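Local structure of binding domain (Hc) of Paraclostridial Mosquitocidal Protein 1 (Paraclostridium bifermentans, 6HOX) at residues Y112-N117 / Q217-D222; K61-N66 / S71-Q76; I91-R96 / G130-R135. The protein serves as the receptor-binding part of a botulinum-like neurotoxin that specifically targets Anopheles mosquitoes, probably directing the toxin to host nerve cells. One frame throughout, in Å; residues are numbered along the deposited sequence.

Contact 1: residues Y112-N117 / Q217-D222; sequences YDLVNN and QFIRLD
Y112 and Q217 meet through one polar bond at one end of an otherwise apolar contact: Q217 NE2 donates to Y112 OH over 3.1 Å. The N-H points at the phenol oxygen nearly straight (162°), and that oxygen lies close to the plane of the amide. NE2 arrives at the edge of the ring, near its plane, while the two side chains cross at about a right angle. Y112 has its CG between the backbone N and the carbonyl carbon (chi1 58°), which sends the phenol out toward Q217. The other end of the amide is held too, since Q217 OE1 accepts the backbone N-H of F218 (N to OE1 3.1 Å); together the two bonds fix which way round the amide sits. Farther along, L114 CD1 lies against I219, 3.9 Å from its CG1 and almost as near to CG2, so that one methyl touches both branches. L114 and V115 both face I125 in a classic beta bulge, where the chain turns a corner. I95 of strand 89-96 packs on L114 and I219 alike. The contact thus joins 218-227 in one sheet to the bulged strand that pairs with 122-128, across the interior of the concanavalin-like domain.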
loop_
_atom_site.group_PDB
_atom_site.type_symbol
_atom_site.label_atom_id
_atom_site.label_comp_id
_atom_site.label_asym_id
_atom_site.label_seq_id
_atom_site.Cartn_x
_atom_site.Cartn_y
_atom_site.Cartn_z
ATOM N N TYR A 112 10.828 -2.298 -18.673
ATOM C CA TYR A 112 10.447 -3.678 -18.919
ATOM C C TYR A 112 8.936 -3.857 -18.720
ATOM O O TYR A 112 8.297 -3.137 -17.945
ATOM C CB TYR A 112 11.317 -4.651 -18.123
ATOM C CG TYR A 112 11.325 -4.496 -16.620
ATOM C CD1 TYR A 112 10.355 -5.076 -15.815
ATOM C CD2 TYR A 112 12.342 -3.797 -15.995
ATOM C CE1 TYR A 112 10.390 -4.949 -14.432
ATOM C CE2 TYR A 112 12.390 -3.651 -14.615
ATOM C CZ TYR A 112 11.417 -4.235 -13.828
ATOM O OH TYR A 112 11.508 -4.087 -12.473
ATOM N N ASP A 113 8.392 -4.844 -19.447
ATOM C CA ASP A 113 6.956 -5.100 -19.562
ATOM C C ASP A 113 6.406 -5.682 -18.255
ATOM O O ASP A 113 7.087 -6.442 -17.537
ATOM C CB ASP A 113 6.629 -6.105 -20.668
ATOM C CG ASP A 113 6.976 -5.670 -22.086
ATOM O OD1 ASP A 113 7.245 -4.471 -22.288
ATOM O OD2 ASP A 113 6.969 -6.549 -22.979
ATOM N N LEU A 114 5.160 -5.314 -17.967
ATOM C CA LEU A 114 4.345 -5.989 -16.992
ATOM C C LEU A 114 3.084 -6.553 -17.673
ATOM O O LEU A 114 2.709 -7.712 -17.457
ATOM C CB LEU A 114 3.986 -4.986 -15.899
ATOM C CG LEU A 114 3.134 -5.563 -14.775
ATOM C CD1 LEU A 114 3.821 -6.757 -14.121
ATOM C CD2 LEU A 114 2.822 -4.500 -13.739
ATOM N N VAL A 115 2.398 -5.700 -18.440
ATOM C CA VAL A 115 1.211 -6.059 -19.188
ATOM C C VAL A 115 1.382 -5.483 -20.594
ATOM O O VAL A 115 1.625 -4.294 -20.736
ATOM C CB VAL A 115 -0.084 -5.540 -18.541
ATOM C CG1 VAL A 115 -1.301 -6.137 -19.229
ATOM C CG2 VAL A 115 -0.146 -5.778 -17.035
ATOM N N ASN A 116 1.241 -6.337 -21.612
ATOM C CA ASN A 116 1.676 -6.014 -22.958
ATOM C C ASN A 116 0.562 -6.396 -23.934
ATOM O O ASN A 116 0.112 -7.537 -23.946
ATOM C CB ASN A 116 3.033 -6.656 -23.249
ATOM C CG ASN A 116 3.512 -6.380 -24.655
ATOM O OD1 ASN A 116 2.736 -6.472 -25.593
ATOM N ND2 ASN A 116 4.778 -6.043 -24.812
ATOM N N ASN A 117 0.056 -5.391 -24.663
ATOM C CA ASN A 117 -0.795 -5.604 -25.829
ATOM C C ASN A 117 -0.237 -4.771 -26.988
ATOM O O ASN A 117 -0.953 -3.975 -27.606
ATOM C CB ASN A 117 -2.270 -5.270 -25.590
ATOM C CG ASN A 117 -3.142 -5.676 -26.762
ATOM O OD1 ASN A 117 -4.034 -4.935 -27.181
ATOM N ND2 ASN A 117 -2.861 -6.832 -27.341
ATOM N N GLN A 217 12.968 -10.028 -9.375
ATOM C CA GLN A 217 11.765 -9.201 -9.428
ATOM C C GLN A 217 10.521 -10.090 -9.499
ATOM O O GLN A 217 10.503 -11.155 -10.153
ATOM C CB GLN A 217 11.802 -8.244 -10.619
ATOM C CG GLN A 217 10.690 -7.205 -10.633
ATOM C CD GLN A 217 10.672 -6.292 -9.430
ATOM O OE1 GLN A 217 10.592 -6.739 -8.283
ATOM N NE2 GLN A 217 10.657 -4.996 -9.683
ATOM N N PHE A 218 9.483 -9.643 -8.792
ATOM C CA PHE A 218 8.180 -10.270 -8.797
ATOM C C PHE A 218 7.143 -9.182 -8.528
ATOM O O PHE A 218 7.418 -8.196 -7.842
ATOM C CB PHE A 218 8.110 -11.405 -7.769
ATOM C CG PHE A 218 8.146 -10.968 -6.316
ATOM C CD1 PHE A 218 9.344 -10.670 -5.688
ATOM C CD2 PHE A 218 6.977 -10.848 -5.578
ATOM C CE1 PHE A 218 9.370 -10.269 -4.356
ATOM C CE2 PHE A 218 7.000 -10.472 -4.241
ATOM C CZ PHE A 218 8.200 -10.168 -3.636
ATOM N N ILE A 219 5.944 -9.365 -9.067
ATOM C CA ILE A 219 4.906 -8.366 -8.920
ATOM C C ILE A 219 3.647 -9.061 -8.422
ATOM O O ILE A 219 3.366 -10.178 -8.817
ATOM C CB ILE A 219 4.656 -7.650 -10.260
ATOM C CG1 ILE A 219 5.930 -7.005 -10.813
ATOM C CG2 ILE A 219 3.518 -6.656 -10.141
ATOM C CD1 ILE A 219 6.415 -5.827 -10.025
ATOM N N ARG A 220 2.891 -8.375 -7.568
ATOM C CA ARG A 220 1.570 -8.829 -7.187
ATOM C C ARG A 220 0.553 -7.880 -7.820
ATOM O O ARG A 220 0.723 -6.648 -7.790
ATOM C CB ARG A 220 1.497 -8.973 -5.662
ATOM C CG ARG A 220 2.322 -10.149 -5.164
ATOM C CD ARG A 220 2.684 -10.097 -3.697
ATOM N NE ARG A 220 3.717 -9.127 -3.416
ATOM C CZ ARG A 220 4.293 -8.967 -2.227
ATOM N NH1 ARG A 220 3.945 -9.754 -1.217
ATOM N NH2 ARG A 220 5.222 -8.037 -2.063
ATOM N N LEU A 221 -0.490 -8.475 -8.403
ATOM C CA LEU A 221 -1.430 -7.778 -9.291
ATOM C C LEU A 221 -2.851 -8.273 -8.996
ATOM O O LEU A 221 -3.084 -9.483 -8.932
ATOM C CB LEU A 221 -0.991 -8.072 -10.730
ATOM C CG LEU A 221 -1.626 -7.245 -11.847
ATOM C CD1 LEU A 221 -1.158 -5.789 -11.804
ATOM C CD2 LEU A 221 -1.312 -7.874 -13.200
ATOM N N ASP A 222 -3.791 -7.344 -8.797
ATOM C CA ASP A 222 -5.148 -7.702 -8.438
ATOM C C ASP A 222 -6.155 -6.726 -9.066
ATOM O O ASP A 222 -5.902 -5.541 -9.212
ATOM C CB ASP A 222 -5.305 -7.809 -6.916
ATOM C CG ASP A 222 -6.566 -8.565 -6.502
ATOM O OD1 ASP A 222 -6.993 -9.454 -7.285
ATOM O OD2 ASP A 222 -7.129 -8.251 -5.425
#

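Contact 2: residues K61-N66 / S71-Q76; sequences KTIRLN and SSIIVQ
I63 and I73 reach toward each other tip to tip, CD1 to CD1 at 4.1 Å, and mark the apolar end of a contact whose other end is polar. In both, CG1 is anti to the carbonyl carbon and CD1 extends the chain outward (chi2 156° in I63, 169° in I73), which lets the two terminal methyls meet. At the polar end S71 turns its hydroxyl to the backbone of N66. The N-H of N66 points almost exactly at S71 OG, with an N-H...O angle of 175° and a length of 3.0 Å. L65 lies between the two ends; its CD2 rests 3.9 Å from S71 O. A water sits within hydrogen-bonding distance of both carbonyls, 2.7 Å from N66 O and 2.6 Å from S71 O, on the two sides of the short connection. N66 is steadied in turn by R64, whose NE meets N66 OD1 at 2.8 Å in the guanidinium plane, on a lone pair of the amide oxygen. Strand 61-66 runs between 53-56 and 218-227, whereas 73-75 is the middle strand of a separate three-stranded sheet with 46-48 and 205-207. The connection from 66 to 71 therefore carries the chain from one sheet to another.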
loop_
_atom_site.group_PDB
_atom_site.type_symbol
_atom_site.label_atom_id
_atom_site.label_comp_id
_atom_site.label_asym_id
_atom_site.label_seq_id
_atom_site.Cartn_x
_atom_site.Cartn_y
_atom_site.Cartn_z
ATOM N N LYS A 61 -6.882 -13.290 -1.812
ATOM C CA LYS A 61 -5.714 -13.742 -2.543
ATOM C C LYS A 61 -5.435 -12.830 -3.753
ATOM O O LYS A 61 -6.312 -12.152 -4.274
ATOM C CB LYS A 61 -5.911 -15.197 -2.980
ATOM C CG LYS A 61 -6.161 -16.173 -1.838
ATOM C CD LYS A 61 -4.901 -16.539 -1.080
ATOM C CE LYS A 61 -5.140 -17.645 -0.072
ATOM N NZ LYS A 61 -3.966 -17.873 0.813
ATOM N N THR A 62 -4.177 -12.839 -4.190
ATOM C CA THR A 62 -3.755 -12.060 -5.329
ATOM C C THR A 62 -2.838 -12.907 -6.216
ATOM O O THR A 62 -2.199 -13.849 -5.768
ATOM C CB THR A 62 -3.079 -10.763 -4.868
ATOM O OG1 THR A 62 -2.897 -9.914 -6.002
ATOM C CG2 THR A 62 -1.755 -11.005 -4.177
ATOM N N ILE A 63 -2.776 -12.514 -7.485
ATOM C CA ILE A 63 -1.845 -13.064 -8.426
ATOM C C ILE A 63 -0.446 -12.543 -8.104
ATOM O O ILE A 63 -0.260 -11.368 -7.757
ATOM C CB ILE A 63 -2.260 -12.689 -9.859
ATOM C CG1 ILE A 63 -3.582 -13.355 -10.243
ATOM C CG2 ILE A 63 -1.124 -13.001 -10.820
ATOM C CD1 ILE A 63 -4.344 -12.636 -11.344
ATOM N N ARG A 64 0.535 -13.442 -8.240
ATOM C CA ARG A 64 1.934 -13.104 -8.178
ATOM C C ARG A 64 2.625 -13.600 -9.459
ATOM O O ARG A 64 2.531 -14.783 -9.806
ATOM C CB ARG A 64 2.582 -13.720 -6.937
ATOM C CG ARG A 64 4.102 -13.606 -6.938
ATOM C CD ARG A 64 4.763 -14.112 -5.659
ATOM N NE ARG A 64 6.219 -14.197 -5.784
ATOM C CZ ARG A 64 7.084 -14.139 -4.777
ATOM N NH1 ARG A 64 6.660 -13.918 -3.543
ATOM N NH2 ARG A 64 8.371 -14.327 -5.013
ATOM N N LEU A 65 3.298 -12.677 -10.153
ATOM C CA LEU A 65 4.112 -12.947 -11.331
ATOM C C LEU A 65 5.596 -12.862 -10.961
ATOM O O LEU A 65 6.033 -11.856 -10.436
ATOM C CB LEU A 65 3.791 -11.900 -12.395
ATOM C CG LEU A 65 2.370 -11.930 -12.958
ATOM C CD1 LEU A 65 2.187 -10.829 -14.001
ATOM C CD2 LEU A 65 2.060 -13.278 -13.585
ATOM N N ASN A 66 6.348 -13.911 -11.293
ATOM C CA ASN A 66 7.771 -14.067 -11.031
ATOM C C ASN A 66 8.536 -13.881 -12.344
ATOM O O ASN A 66 7.939 -13.825 -13.404
ATOM C CB ASN A 66 8.071 -15.438 -10.407
ATOM C CG ASN A 66 7.440 -15.580 -9.039
ATOM O OD1 ASN A 66 7.427 -14.625 -8.259
ATOM N ND2 ASN A 66 6.901 -16.752 -8.738
ATOM N N SER A 71 5.699 -17.982 -15.877
ATOM C CA SER A 71 4.909 -17.090 -15.051
ATOM C C SER A 71 4.269 -16.014 -15.933
ATOM O O SER A 71 4.731 -14.877 -15.978
ATOM C CB SER A 71 5.757 -16.510 -13.940
ATOM O OG SER A 71 4.940 -16.087 -12.856
ATOM N N SER A 72 3.192 -16.386 -16.623
ATOM C CA SER A 72 2.490 -15.484 -17.504
ATOM C C SER A 72 1.018 -15.882 -17.600
ATOM O O SER A 72 0.675 -17.055 -17.363
ATOM C CB SER A 72 3.109 -15.478 -18.865
ATOM O OG SER A 72 2.852 -16.717 -19.513
ATOM N N ILE A 73 0.180 -14.886 -17.940
ATOM C CA ILE A 73 -1.211 -15.031 -18.264
ATOM C C ILE A 73 -1.439 -14.386 -19.638
ATOM O O ILE A 73 -1.040 -13.238 -19.878
ATOM C CB ILE A 73 -2.125 -14.395 -17.199
ATOM C CG1 ILE A 73 -1.782 -14.860 -15.791
ATOM C CG2 ILE A 73 -3.600 -14.644 -17.505
ATOM C CD1 ILE A 73 -2.477 -14.058 -14.710
ATOM N N ILE A 74 -2.078 -15.149 -20.528
ATOM C CA ILE A 74 -2.397 -14.748 -21.879
ATOM C C ILE A 74 -3.914 -14.676 -22.015
ATOM O O ILE A 74 -4.634 -15.626 -21.705
ATOM C CB ILE A 74 -1.777 -15.750 -22.872
ATOM C CG1 ILE A 74 -0.277 -15.907 -22.590
ATOM C CG2 ILE A 74 -2.102 -15.365 -24.312
ATOM C CD1 ILE A 74 0.565 -16.396 -23.746
ATOM N N VAL A 75 -4.391 -13.530 -22.487
ATOM C CA VAL A 75 -5.789 -13.280 -22.664
ATOM C C VAL A 75 -5.998 -12.940 -24.135
ATOM O O VAL A 75 -5.498 -11.915 -24.609
ATOM C CB VAL A 75 -6.255 -12.137 -21.750
ATOM C CG1 VAL A 75 -7.762 -11.938 -21.833
ATOM C CG2 VAL A 75 -5.798 -12.356 -20.308
ATOM N N GLN A 76 -6.711 -13.820 -24.847
ATOM C CA GLN A 76 -7.174 -13.545 -26.195
ATOM C C GLN A 76 -8.230 -12.444 -26.095
ATOM O O GLN A 76 -9.096 -12.491 -25.233
ATOM C CB GLN A 76 -7.765 -14.796 -26.862
ATOM C CG GLN A 76 -6.772 -15.928 -27.084
ATOM C CD GLN A 76 -5.504 -15.492 -27.779
ATOM O OE1 GLN A 76 -5.529 -14.857 -28.839
ATOM N NE2 GLN A 76 -4.375 -15.830 -27.173
HETATM O O HOH W 1 6.242 -12.849 -15.251
#

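Contact 3: residues I91-R96 / G130-R135; sequences ISFWIR and GNLVWR
W134 and F93 are the flat groups here, and each is approached obliquely by an aliphatic methyl from the opposing strand. I91 CD1 comes to the six-membered part of the W134 indole, 3.8 Å from CZ3 and only slightly farther from CH2. CG of W134 is anti to the backbone N (chi1 166°), and the indole extends from its strand toward I91, whose side chain crosses it at a slant. The second pair reverses the roles, with the ring now on strand 89-96: F93 CZ lies 4.2 Å from L132 CD2. At the edge of the phenyl ring, in its plane, is I95 CB from the same strand. Around the pairs the packing continues with W123, whose ring meets that of W134 with planes about 30° apart and whose side chain also touches I91. I169 lies against both F93 and L132. These strands face each other across the interior, the nearest CA atoms, those of I91 and W134, being 10.5 Å apart, so the side chains alone span the gap. All four touching residues are buried and meet through carbon atoms, which implies that the two sheets of this jelly-roll-like domain are held together here by dispersion and the hydrophobic effect.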
loop_
_atom_site.group_PDB
_atom_site.type_symbol
_atom_site.label_atom_id
_atom_site.label_comp_id
_atom_site.label_asym_id
_atom_site.label_seq_id
_atom_site.Cartn_x
_atom_site.Cartn_y
_atom_site.Cartn_z
ATOM N N ILE A 91 -8.427 1.317 -17.949
ATOM C CA ILE A 91 -7.717 0.248 -17.319
ATOM C C ILE A 91 -7.486 0.659 -15.856
ATOM O O ILE A 91 -6.983 1.751 -15.602
ATOM C CB ILE A 91 -6.398 -0.044 -18.067
ATOM C CG1 ILE A 91 -6.657 -0.661 -19.445
ATOM C CG2 ILE A 91 -5.478 -0.930 -17.230
ATOM C CD1 ILE A 91 -5.417 -0.839 -20.300
ATOM N N SER A 92 -7.839 -0.226 -14.918
ATOM C CA SER A 92 -7.511 -0.061 -13.486
ATOM C C SER A 92 -6.923 -1.359 -12.920
ATOM O O SER A 92 -7.161 -2.446 -13.439
ATOM C CB SER A 92 -8.691 0.429 -12.676
ATOM O OG SER A 92 -9.717 -0.544 -12.534
ATOM N N PHE A 93 -6.103 -1.225 -11.876
ATOM C CA PHE A 93 -5.512 -2.383 -11.218
ATOM C C PHE A 93 -4.824 -1.976 -9.913
ATOM O O PHE A 93 -4.294 -0.826 -9.743
ATOM C CB PHE A 93 -4.501 -3.088 -12.135
ATOM C CG PHE A 93 -3.370 -2.233 -12.653
ATOM C CD1 PHE A 93 -3.523 -1.474 -13.803
ATOM C CD2 PHE A 93 -2.142 -2.219 -12.020
ATOM C CE1 PHE A 93 -2.493 -0.685 -14.283
ATOM C CE2 PHE A 93 -1.098 -1.460 -12.522
ATOM C CZ PHE A 93 -1.280 -0.680 -13.642
ATOM N N TRP A 94 -4.819 -2.947 -8.993
ATOM C CA TRP A 94 -3.987 -2.905 -7.809
ATOM C C TRP A 94 -2.655 -3.556 -8.154
ATOM O O TRP A 94 -2.643 -4.640 -8.752
ATOM C CB TRP A 94 -4.666 -3.632 -6.653
ATOM C CG TRP A 94 -5.738 -2.833 -5.986
ATOM C CD1 TRP A 94 -7.088 -2.968 -6.131
ATOM C CD2 TRP A 94 -5.539 -1.765 -5.044
ATOM N NE1 TRP A 94 -7.744 -2.072 -5.332
ATOM C CE2 TRP A 94 -6.821 -1.327 -4.645
ATOM C CE3 TRP A 94 -4.408 -1.157 -4.479
ATOM C CZ2 TRP A 94 -6.992 -0.283 -3.737
ATOM C CZ3 TRP A 94 -4.584 -0.143 -3.560
ATOM C CH2 TRP A 94 -5.859 0.282 -3.196
ATOM N N ILE A 95 -1.563 -2.899 -7.758
ATOM C CA ILE A 95 -0.228 -3.393 -7.970
ATOM C C ILE A 95 0.583 -3.238 -6.683
ATOM O O ILE A 95 0.455 -2.247 -5.950
ATOM C CB ILE A 95 0.448 -2.689 -9.165
ATOM C CG1 ILE A 95 1.611 -3.533 -9.696
ATOM C CG2 ILE A 95 0.875 -1.272 -8.824
ATOM C CD1 ILE A 95 2.262 -2.962 -10.947
ATOM N N ARG A 96 1.413 -4.242 -6.411
ATOM C CA ARG A 96 2.398 -4.171 -5.366
ATOM C C ARG A 96 3.741 -4.572 -5.971
ATOM O O ARG A 96 3.933 -5.734 -6.339
ATOM C CB ARG A 96 2.006 -5.070 -4.191
ATOM C CG ARG A 96 2.817 -4.835 -2.924
ATOM C CD ARG A 96 2.388 -5.759 -1.808
ATOM N NE ARG A 96 3.210 -5.641 -0.610
ATOM C CZ ARG A 96 3.099 -6.429 0.456
ATOM N NH1 ARG A 96 2.321 -7.496 0.414
ATOM N NH2 ARG A 96 3.782 -6.170 1.557
ATOM N N GLY A 130 11.854 2.442 -10.905
ATOM C CA GLY A 130 10.925 2.523 -9.781
ATOM C C GLY A 130 9.601 3.211 -10.093
ATOM O O GLY A 130 8.820 3.478 -9.171
ATOM N N ASN A 131 9.369 3.534 -11.367
ATOM C CA ASN A 131 8.202 4.268 -11.822
ATOM C C ASN A 131 7.430 3.391 -12.823
ATOM O O ASN A 131 7.823 2.277 -13.124
ATOM C CB ASN A 131 8.605 5.647 -12.355
ATOM C CG ASN A 131 8.666 6.688 -11.254
ATOM O OD1 ASN A 131 7.638 7.208 -10.818
ATOM N ND2 ASN A 131 9.862 6.982 -10.789
ATOM N N LEU A 132 6.277 3.891 -13.263
ATOM C CA LEU A 132 5.321 3.164 -14.104
ATOM C C LEU A 132 5.253 3.893 -15.444
ATOM O O LEU A 132 5.323 5.129 -15.472
ATOM C CB LEU A 132 3.963 3.153 -13.392
ATOM C CG LEU A 132 2.961 2.079 -13.815
ATOM C CD1 LEU A 132 3.419 0.694 -13.413
ATOM C CD2 LEU A 132 1.604 2.353 -13.206
ATOM N N VAL A 133 5.205 3.118 -16.530
ATOM C CA VAL A 133 5.068 3.620 -17.894
ATOM C C VAL A 133 3.767 3.082 -18.483
ATOM O O VAL A 133 3.545 1.861 -18.448
ATOM C CB VAL A 133 6.239 3.173 -18.787
ATOM C CG1 VAL A 133 6.063 3.663 -20.223
ATOM C CG2 VAL A 133 7.567 3.642 -18.210
ATOM N N TRP A 134 2.960 3.995 -19.024
ATOM C CA TRP A 134 1.860 3.717 -19.924
ATOM C C TRP A 134 2.274 4.212 -21.309
ATOM O O TRP A 134 2.684 5.366 -21.456
ATOM C CB TRP A 134 0.556 4.384 -19.449
ATOM C CG TRP A 134 -0.522 4.413 -20.482
ATOM C CD1 TRP A 134 -0.948 5.497 -21.200
ATOM C CD2 TRP A 134 -1.305 3.297 -20.938
ATOM N NE1 TRP A 134 -1.958 5.132 -22.046
ATOM C CE2 TRP A 134 -2.196 3.790 -21.910
ATOM C CE3 TRP A 134 -1.369 1.946 -20.589
ATOM C CZ2 TRP A 134 -3.121 2.972 -22.552
ATOM C CZ3 TRP A 134 -2.274 1.134 -21.226
ATOM C CH2 TRP A 134 -3.131 1.641 -22.204
ATOM N N ARG A 135 2.189 3.342 -22.312
ATOM C CA ARG A 135 2.530 3.758 -23.658
ATOM C C ARG A 135 1.489 3.231 -24.648
ATOM O O ARG A 135 1.052 2.065 -24.543
ATOM C CB ARG A 135 3.934 3.289 -24.046
ATOM C CG ARG A 135 4.249 3.560 -25.515
ATOM C CD ARG A 135 5.675 3.284 -25.943
ATOM N NE ARG A 135 6.603 4.096 -25.162
ATOM C CZ ARG A 135 7.369 3.621 -24.187
ATOM N NH1 ARG A 135 7.594 2.319 -24.109
ATOM N NH2 ARG A 135 7.897 4.449 -23.298
#

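In the fold
All three contacts lie in the N-terminal, concanavalin-like half of the binding domain. Contact 1 is central, its centre 8 Å from each of the others, while contacts 2 and 3 are 15 Å apart and do not touch. Strand 218-227 makes the connection: it pairs antiparallel with 61-66 of contact 2 on one side and with 89-96 of contact 3 on the other. Contacts 1 and 3 also share the five-stranded sheet holding 112-113 and 131-137. Along the chain contact 2 closes first; the segments of contacts 3 and 1 then alternate. Late strand 218-227 is thus inserted between much earlier ones, tying the domain together across sequence distance.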